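Local coordinates for protein neuraminidase (Influenza A virus, PDB 4GEZ) that is a neuraminidase-like tetrameric glycoprotein of a bat influenza A virus that may remove sialic acid, though its putative active site has diverged, at residues C343-I348 against Q359-F364; S292-V297 against N320-R325. All coordinates share one frame; numbering follows the deposited sequence.

Contact 1: C343-I348 against Q359-F364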
ATOM      1  N   CYS A 343     -25.219  -4.222 -13.941  1.00 14.04           N
ATOM      2  CA  CYS A 343     -24.975  -3.206 -12.934  1.00 20.31           C
ATOM      3  C   CYS A 343     -24.830  -1.873 -13.639  1.00 22.84           C
ATOM      4  O   CYS A 343     -24.581  -1.832 -14.849  1.00 15.45           O
ATOM      5  CB  CYS A 343     -23.696  -3.522 -12.143  1.00 10.87           C
ATOM      6  SG  CYS A 343     -23.683  -5.121 -11.265  1.00 33.85           S
ATOM      7  N   PHE A 344     -24.996  -0.787 -12.888  1.00 21.59           N
ATOM      8  CA  PHE A 344     -24.705   0.543 -13.408  1.00 17.89           C
ATOM      9  C   PHE A 344     -23.944   1.376 -12.379  1.00 19.85           C
ATOM     10  O   PHE A 344     -24.086   1.163 -11.175  1.00 11.89           O
ATOM     11  CB  PHE A 344     -25.980   1.257 -13.893  1.00 21.76           C
ATOM     12  CG  PHE A 344     -26.916   1.688 -12.790  1.00 17.35           C
ATOM     13  CD1 PHE A 344     -26.771   2.932 -12.182  1.00 15.27           C
ATOM     14  CD2 PHE A 344     -27.970   0.870 -12.394  1.00 25.40           C
ATOM     15  CE1 PHE A 344     -27.643   3.341 -11.176  1.00 21.69           C
ATOM     16  CE2 PHE A 344     -28.849   1.268 -11.393  1.00 22.38           C
ATOM     17  CZ  PHE A 344     -28.685   2.507 -10.787  1.00 25.81           C
ATOM     18  N   TRP A 345     -23.150   2.332 -12.853  1.00 23.16           N
ATOM     19  CA  TRP A 345     -22.457   3.260 -11.968  1.00 21.43           C
ATOM     20  C   TRP A 345     -23.163   4.599 -12.036  1.00 17.30           C
ATOM     21  O   TRP A 345     -23.842   4.890 -13.026  1.00 16.12           O
ATOM     22  CB  TRP A 345     -20.981   3.396 -12.347  1.00 18.32           C
ATOM     23  CG  TRP A 345     -20.747   3.619 -13.801  1.00 13.79           C
ATOM     24  CD1 TRP A 345     -20.450   2.671 -14.737  1.00 16.10           C
ATOM     25  CD2 TRP A 345     -20.759   4.875 -14.491  1.00 12.66           C
ATOM     26  NE1 TRP A 345     -20.294   3.257 -15.970  1.00 19.50           N
ATOM     27  CE2 TRP A 345     -20.476   4.611 -15.846  1.00 16.47           C
ATOM     28  CE3 TRP A 345     -20.987   6.196 -14.098  1.00 10.50           C
ATOM     29  CZ2 TRP A 345     -20.410   5.620 -16.805  1.00 10.60           C
ATOM     30  CZ3 TRP A 345     -20.924   7.197 -15.051  1.00  8.01           C
ATOM     31  CH2 TRP A 345     -20.639   6.906 -16.386  1.00 13.34           C
ATOM     32  N   LEU A 346     -22.989   5.428 -11.010  1.00 12.35           N
ATOM     33  CA  LEU A 346     -23.731   6.682 -10.942  1.00  8.59           C
ATOM     34  C   LEU A 346     -22.935   7.719 -10.158  1.00 12.41           C
ATOM     35  O   LEU A 346     -22.586   7.493  -8.998  1.00 14.17           O
ATOM     36  CB  LEU A 346     -25.082   6.426 -10.257  1.00 12.14           C
ATOM     37  CG  LEU A 346     -26.049   7.563  -9.916  1.00 20.25           C
ATOM     38  CD1 LEU A 346     -26.711   8.038 -11.188  1.00 27.54           C
ATOM     39  CD2 LEU A 346     -27.084   7.139  -8.882  1.00 17.81           C
ATOM     40  N   GLU A 347     -22.691   8.876 -10.769  1.00  7.14           N
ATOM     41  CA  GLU A 347     -22.002   9.964 -10.082  1.00 15.08           C
ATOM     42  C   GLU A 347     -22.934  10.617  -9.071  1.00 18.45           C
ATOM     43  O   GLU A 347     -24.007  11.097  -9.434  1.00 15.55           O
ATOM     44  CB  GLU A 347     -21.535  11.039 -11.069  1.00 15.01           C
ATOM     45  CG  GLU A 347     -20.364  10.669 -11.972  1.00 10.98           C
ATOM     46  CD  GLU A 347     -20.009  11.800 -12.926  1.00 23.53           C
ATOM     47  OE1 GLU A 347     -18.942  11.730 -13.572  1.00 19.54           O
ATOM     48  OE2 GLU A 347     -20.809  12.754 -13.043  1.00 29.59           O
ATOM     49  N   ILE A 348     -22.525  10.644  -7.806  1.00 20.01           N
ATOM     50  CA  ILE A 348     -23.282  11.373  -6.797  1.00 22.08           C
ATOM     51  C   ILE A 348     -22.375  12.353  -6.073  1.00 25.40           C
ATOM     52  O   ILE A 348     -21.277  11.992  -5.630  1.00 32.50           O
ATOM     53  CB  ILE A 348     -23.980  10.437  -5.782  1.00 22.31           C
ATOM     54  CG1 ILE A 348     -22.994   9.441  -5.182  1.00 19.23           C
ATOM     55  CG2 ILE A 348     -25.160   9.722  -6.439  1.00 22.69           C
ATOM     56  CD1 ILE A 348     -23.582   8.604  -4.050  1.00 28.20           C
ATOM     57  N   GLN A 359     -17.187  13.941  -6.678  1.00 31.28           N
ATOM     58  CA  GLN A 359     -18.268  13.152  -7.242  1.00 30.52           C
ATOM     59  C   GLN A 359     -17.971  11.723  -6.847  1.00 28.65           C
ATOM     60  O   GLN A 359     -17.033  11.119  -7.360  1.00 30.66           O
ATOM     61  CB  GLN A 359     -18.292  13.248  -8.774  1.00 35.74           C
ATOM     62  CG  GLN A 359     -18.376  14.652  -9.361  1.00 41.91           C
ATOM     63  CD  GLN A 359     -19.771  15.239  -9.266  1.00 44.28           C
ATOM     64  OE1 GLN A 359     -20.324  15.377  -8.177  1.00 37.99           O
ATOM     65  NE2 GLN A 359     -20.356  15.567 -10.412  1.00 52.70           N
ATOM     66  N   GLU A 360     -18.734  11.194  -5.900  1.00 28.07           N
ATOM     67  CA  GLU A 360     -18.579   9.793  -5.552  1.00 25.80           C
ATOM     68  C   GLU A 360     -19.119   8.942  -6.694  1.00 28.63           C
ATOM     69  O   GLU A 360     -20.183   9.237  -7.256  1.00 26.58           O
ATOM     70  CB  GLU A 360     -19.300   9.463  -4.244  1.00 31.75           C
ATOM     71  CG  GLU A 360     -19.037   8.047  -3.750  1.00 37.76           C
ATOM     72  CD  GLU A 360     -19.998   7.610  -2.669  1.00 49.70           C
ATOM     73  OE1 GLU A 360     -20.605   8.479  -2.008  1.00 59.23           O
ATOM     74  OE2 GLU A 360     -20.147   6.385  -2.487  1.00 46.72           O
ATOM     75  N   LEU A 361     -18.393   7.888  -7.043  1.00 22.80           N
ATOM     76  CA  LEU A 361     -18.866   6.974  -8.075  1.00 19.77           C
ATOM     77  C   LEU A 361     -19.609   5.816  -7.416  1.00 23.23           C
ATOM     78  O   LEU A 361     -18.993   4.834  -6.996  1.00 15.94           O
ATOM     79  CB  LEU A 361     -17.695   6.461  -8.918  1.00 24.88           C
ATOM     80  CG  LEU A 361     -18.043   5.844 -10.279  1.00 24.11           C
ATOM     81  CD1 LEU A 361     -18.612   6.900 -11.208  1.00 17.87           C
ATOM     82  CD2 LEU A 361     -16.831   5.179 -10.923  1.00 21.35           C
ATOM     83  N   SER A 362     -20.929   5.947  -7.301  1.00 27.63           N
ATOM     84  CA  SER A 362     -21.748   4.902  -6.696  1.00 26.62           C
ATOM     85  C   SER A 362     -22.032   3.803  -7.718  1.00 23.86           C
ATOM     86  O   SER A 362     -21.980   4.041  -8.924  1.00 27.45           O
ATOM     87  CB  SER A 362     -23.064   5.490  -6.175  1.00 20.24           C
ATOM     88  OG  SER A 362     -23.887   5.908  -7.244  1.00 23.20           O
ATOM     89  N   THR A 363     -22.316   2.597  -7.230  1.00 14.85           N
ATOM     90  CA  THR A 363     -22.639   1.470  -8.100  1.00 13.89           C
ATOM     91  C   THR A 363     -23.884   0.766  -7.584  1.00 23.81           C
ATOM     92  O   THR A 363     -24.048   0.588  -6.378  1.00 19.05           O
ATOM     93  CB  THR A 363     -21.476   0.439  -8.210  1.00 24.19           C
ATOM     94  OG1 THR A 363     -21.230  -0.164  -6.932  1.00 26.58           O
ATOM     95  CG2 THR A 363     -20.201   1.098  -8.704  1.00 17.42           C
ATOM     96  N   PHE A 364     -24.745   0.350  -8.508  1.00 28.30           N
ATOM     97  CA  PHE A 364     -25.948  -0.402  -8.175  1.00 20.91           C
ATOM     98  C   PHE A 364     -26.004  -1.654  -9.052  1.00 23.54           C
ATOM     99  O   PHE A 364     -25.582  -1.624 -10.211  1.00 24.16           O
ATOM    100  CB  PHE A 364     -27.203   0.447  -8.402  1.00 16.01           C
ATOM    101  CG  PHE A 364     -27.400   1.545  -7.387  1.00 24.86           C
ATOM    102  CD1 PHE A 364     -26.697   2.742  -7.488  1.00 26.54           C
ATOM    103  CD2 PHE A 364     -28.306   1.388  -6.341  1.00 26.20           C
ATOM    104  CE1 PHE A 364     -26.887   3.762  -6.561  1.00 23.63           C
ATOM    105  CE2 PHE A 364     -28.502   2.400  -5.408  1.00 24.15           C
ATOM    106  CZ  PHE A 364     -27.789   3.590  -5.518  1.00 20.94           C
TER
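Phe364 CB sits over one face of the Phe344 ring, 3.8 Å from the ring centroid and offset toward the CE2 and CZ rim. This CH-pi contact carries the pair, because the two phenyl planes, though only 11° from parallel, are slid so far apart that they barely overlap. Phe344 reaches across to its neighbour because CG lies between the backbone N and the carbonyl carbon (chi1 71°); its ring also stacks with Phe275 and meets Trp26 edge-to-face. Farther along the same face of the sheet, Leu346 CD2 touches Phe364 CE1 at 4.1 Å. On the other face, Leu361 CD1 meets Trp345 CE3 at 3.8 Å; Trp345 also packs on Tyr50 and Val51.

Between these two layers the strands run antiparallel, with Phe344–Phe364, Leu346–Ser362 and Ile348–Glu360 as hydrogen-bonded pairs. Both Phe344–Phe364 bonds and Ile348 N to Glu360 O are fairly straight; the return bond from Glu360 N is bent (133°), as are those of the middle pair. There Leu346 O accepts twice: from Ser362 N at 2.8 Å and from Ser362 OG at 2.7 Å, the two donors arriving from opposite faces of the carbonyl plane. The same hydroxyl presses against Leu346 CB (3.3 Å). Ile348 and Glu360 run alongside one another, CD1 to OE1 3.6 Å; the carboxylate takes its bond from Gly32 N through OE2.

Glu347 has its salt-bridge partner in Arg325. At the other end Cys343 is joined by a disulfide to Cys365, just past Phe364. The hairpin is thus stitched by backbone bonds, a buried hydroxyl that spends its proton on a main-chain carbonyl, and apolar side chains on both faces, while its acids are answered by neighbouring parts of the chain.

Contact 2: S292-V297 against N320-R325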
ATOM      1  N   SER A 292     -34.114  20.407 -12.116  1.00 55.96           N
ATOM      2  CA  SER A 292     -32.827  20.387 -11.423  1.00 45.80           C
ATOM      3  C   SER A 292     -32.155  19.026 -11.579  1.00 36.50           C
ATOM      4  O   SER A 292     -32.808  18.039 -11.922  1.00 26.56           O
ATOM      5  CB  SER A 292     -33.014  20.731  -9.937  1.00 43.30           C
ATOM      6  OG  SER A 292     -32.006  20.147  -9.133  1.00 52.44           O
ATOM      7  N   GLN A 293     -30.848  18.979 -11.344  1.00 37.28           N
ATOM      8  CA  GLN A 293     -30.077  17.752 -11.518  1.00 37.43           C
ATOM      9  C   GLN A 293     -30.041  16.967 -10.212  1.00 36.73           C
ATOM     10  O   GLN A 293     -29.009  16.408  -9.834  1.00 43.38           O
ATOM     11  CB  GLN A 293     -28.655  18.098 -11.958  1.00 31.67           C
ATOM     12  CG  GLN A 293     -28.072  17.174 -13.010  1.00 34.05           C
ATOM     13  CD  GLN A 293     -26.850  17.774 -13.682  1.00 39.71           C
ATOM     14  OE1 GLN A 293     -26.486  18.924 -13.428  1.00 42.60           O
ATOM     15  NE2 GLN A 293     -26.224  17.006 -14.558  1.00 41.89           N
ATOM     16  N   ASN A 294     -31.173  16.928  -9.519  1.00 30.75           N
ATOM     17  CA  ASN A 294     -31.241  16.249  -8.231  1.00 27.20           C
ATOM     18  C   ASN A 294     -32.037  14.958  -8.301  1.00 22.91           C
ATOM     19  O   ASN A 294     -33.010  14.856  -9.053  1.00 25.04           O
ATOM     20  CB  ASN A 294     -31.853  17.171  -7.175  1.00 24.42           C
ATOM     21  CG  ASN A 294     -30.978  18.371  -6.877  1.00 36.99           C
ATOM     22  OD1 ASN A 294     -29.942  18.568  -7.508  1.00 46.72           O
ATOM     23  ND2 ASN A 294     -31.377  19.163  -5.892  1.00 44.16           N
ATOM     24  N   GLY A 295     -31.618  13.971  -7.516  1.00 19.18           N
ATOM     25  CA  GLY A 295     -32.324  12.704  -7.443  1.00 24.85           C
ATOM     26  C   GLY A 295     -32.018  11.753  -8.588  1.00 31.57           C
ATOM     27  O   GLY A 295     -31.279  12.093  -9.515  1.00 33.13           O
ATOM     28  N   PHE A 296     -32.590  10.554  -8.515  1.00 26.45           N
ATOM     29  CA  PHE A 296     -32.411   9.529  -9.533  1.00 22.72           C
ATOM     30  C   PHE A 296     -33.542   8.519  -9.375  1.00 23.94           C
ATOM     31  O   PHE A 296     -33.732   7.963  -8.292  1.00 18.83           O
ATOM     32  CB  PHE A 296     -31.059   8.836  -9.359  1.00 23.57           C
ATOM     33  CG  PHE A 296     -30.536   8.192 -10.613  1.00 25.18           C
ATOM     34  CD1 PHE A 296     -30.147   8.968 -11.697  1.00 24.90           C
ATOM     35  CD2 PHE A 296     -30.413   6.811 -10.701  1.00 19.03           C
ATOM     36  CE1 PHE A 296     -29.657   8.376 -12.853  1.00 22.88           C
ATOM     37  CE2 PHE A 296     -29.919   6.213 -11.847  1.00 14.39           C
ATOM     38  CZ  PHE A 296     -29.541   6.995 -12.924  1.00 14.65           C
ATOM     39  N   VAL A 297     -34.305   8.295 -10.443  1.00 34.66           N
ATOM     40  CA  VAL A 297     -35.414   7.343 -10.391  1.00 32.86           C
ATOM     41  C   VAL A 297     -35.323   6.275 -11.487  1.00 29.13           C
ATOM     42  O   VAL A 297     -35.051   6.580 -12.647  1.00 27.30           O
ATOM     43  CB  VAL A 297     -36.802   8.060 -10.378  1.00 41.40           C
ATOM     44  CG1 VAL A 297     -36.727   9.398 -11.083  1.00 43.89           C
ATOM     45  CG2 VAL A 297     -37.896   7.174 -10.973  1.00 37.54           C
ATOM     46  N   ASN A 320     -32.811  14.282  -3.147  1.00 38.17           N
ATOM     47  CA  ASN A 320     -32.127  15.560  -3.000  1.00 44.94           C
ATOM     48  C   ASN A 320     -30.690  15.532  -3.508  1.00 46.75           C
ATOM     49  O   ASN A 320     -30.128  16.568  -3.869  1.00 56.96           O
ATOM     50  CB  ASN A 320     -32.142  16.005  -1.533  1.00 53.06           C
ATOM     51  CG  ASN A 320     -33.541  16.281  -1.018  1.00 63.31           C
ATOM     52  OD1 ASN A 320     -34.434  16.658  -1.775  1.00 67.00           O
ATOM     53  ND2 ASN A 320     -33.740  16.083   0.280  1.00 70.53           N
ATOM     54  N   LYS A 321     -30.100  14.341  -3.530  1.00 31.70           N
ATOM     55  CA  LYS A 321     -28.723  14.178  -3.975  1.00 30.35           C
ATOM     56  C   LYS A 321     -28.512  14.722  -5.376  1.00 25.88           C
ATOM     57  O   LYS A 321     -29.283  14.419  -6.287  1.00 35.36           O
ATOM     58  CB  LYS A 321     -28.336  12.697  -3.938  1.00 36.36           C
ATOM     59  CG  LYS A 321     -27.653  12.270  -2.653  1.00 36.93           C
ATOM     60  CD  LYS A 321     -26.148  12.322  -2.815  1.00 37.35           C
ATOM     61  CE  LYS A 321     -25.441  11.962  -1.523  1.00 29.56           C
ATOM     62  NZ  LYS A 321     -23.961  11.927  -1.686  1.00 30.58           N
ATOM     63  N   ARG A 322     -27.466  15.524  -5.551  1.00 24.16           N
ATOM     64  CA  ARG A 322     -27.127  15.995  -6.882  1.00 28.16           C
ATOM     65  C   ARG A 322     -26.535  14.808  -7.637  1.00 28.91           C
ATOM     66  O   ARG A 322     -25.653  14.104  -7.132  1.00 26.32           O
ATOM     67  CB  ARG A 322     -26.145  17.172  -6.835  1.00 32.10           C
ATOM     68  CG  ARG A 322     -25.934  17.850  -8.192  1.00 42.39           C
ATOM     69  CD  ARG A 322     -25.140  19.153  -8.104  1.00 55.44           C
ATOM     70  NE  ARG A 322     -25.089  19.843  -9.395  1.00 64.62           N
ATOM     71  CZ  ARG A 322     -24.288  19.496 -10.400  1.00 72.26           C
ATOM     72  NH1 ARG A 322     -23.466  18.463 -10.272  1.00 78.51           N
ATOM     73  NH2 ARG A 322     -24.308  20.179 -11.536  1.00 72.61           N
ATOM     74  N   THR A 323     -27.032  14.591  -8.846  1.00 26.45           N
ATOM     75  CA  THR A 323     -26.735  13.387  -9.603  1.00 22.12           C
ATOM     76  C   THR A 323     -26.066  13.840 -10.897  1.00 20.43           C
ATOM     77  O   THR A 323     -26.338  14.941 -11.379  1.00 19.87           O
ATOM     78  CB  THR A 323     -28.035  12.566  -9.835  1.00 40.94           C
ATOM     79  OG1 THR A 323     -28.021  11.390  -9.014  1.00 38.04           O
ATOM     80  CG2 THR A 323     -28.222  12.175 -11.291  1.00 44.17           C
ATOM     81  N   GLY A 324     -25.177  13.018 -11.446  1.00 17.83           N
ATOM     82  CA  GLY A 324     -24.474  13.374 -12.666  1.00 14.85           C
ATOM     83  C   GLY A 324     -24.545  12.255 -13.682  1.00 22.40           C
ATOM     84  O   GLY A 324     -25.624  11.733 -13.965  1.00 17.74           O
ATOM     85  N   ARG A 325     -23.394  11.898 -14.240  1.00 26.20           N
ATOM     86  CA  ARG A 325     -23.302  10.853 -15.254  1.00 14.73           C
ATOM     87  C   ARG A 325     -23.691   9.482 -14.705  1.00 13.72           C
ATOM     88  O   ARG A 325     -23.553   9.221 -13.507  1.00 16.73           O
ATOM     89  CB  ARG A 325     -21.874  10.809 -15.800  1.00 12.17           C
ATOM     90  CG  ARG A 325     -21.467  12.050 -16.570  1.00  9.38           C
ATOM     91  CD  ARG A 325     -19.959  12.119 -16.755  1.00 16.27           C
ATOM     92  NE  ARG A 325     -19.425  10.898 -17.346  1.00 22.84           N
ATOM     93  CZ  ARG A 325     -18.728   9.990 -16.672  1.00 21.93           C
ATOM     94  NH1 ARG A 325     -18.464  10.173 -15.385  1.00 15.93           N
ATOM     95  NH2 ARG A 325     -18.288   8.902 -17.284  1.00 26.66           N
TER
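Two backbone hydrogen bonds fasten 292-297 to 320-325: Thr323 N to Gln293 O at 2.9 Å and Gly295 N to Lys321 O at 2.7 Å, both close to straight. They flank Asn294 and Arg322, an antiparallel non-hydrogen-bonded pair whose CA atoms come within 4.3 Å. The same two carbonyls also receive CA-H...O contacts, from Arg322 CA and Asn294 CA respectively. The N-to-C directions of 294-297 and 322-325 lie 63° apart, far from antiparallel, and the pairing is confined to this one bridge.

Polar side chains add little bonding of their own across the contact. Gln293, extended beyond CG, lays its CG against Thr323 O and brings its amide over one face of the Arg322 guanidinium. OE1 comes to 3.1 Å from Arg322 NH2, but the angle is too poor for a hydrogen bond and the two planes stand 63° apart. Arg322 gets there as a straight chain from CG to NE, with CG opposite the backbone N (chi1 -171°). Lys321 faces the other way, its NZ bonded to Glu349 O, and Asn320 N is held by Asp377 near the C terminus.

Van der Waals packing gathers round Thr323, which points at the other strand. Its CB rests on Gly295 O (3.3 Å). The apolar part is its methyl CG2, which meets Phe296 CD1 at 3.8 Å, the two side chains crossing at about a right angle. Phe296 continues inward onto Phe318 and Leu346.

The chain turns a corner at Asn320 and Lys321 as it leaves strand 313-318 for strand 322-329, and the contact brings 292-297 against the residues at and just after that corner. A brief antiparallel bridge between strands that otherwise belong to different sheets, it joins neighbouring blades in the beta-propeller fold of the influenza neuraminidase family.

How the contacts relate
Following the chain, strand 294-301 comes first, then strand 313-318, and the turn into strand 322-329 closes contact 2 over a loop of 22 residues. Only afterwards does 343-348 begin, and contact 1 closes a shorter hairpin of ten intervening residues, so the two loops stand in series, neither enclosing nor crossing the other. Strand 322-329 joins them, being the edge neighbour of 343-349 in the four-stranded sheet completed by 359-367 and the early strand 25-30. Direct ties include Trp345 packing on Arg325 and a probable backbone hydrogen bond from Gly324 N to Glu347 O. Contact 1 therefore joins the two inner strands of a blade that unites both chain ends, and contact 2 pins it to the preceding one.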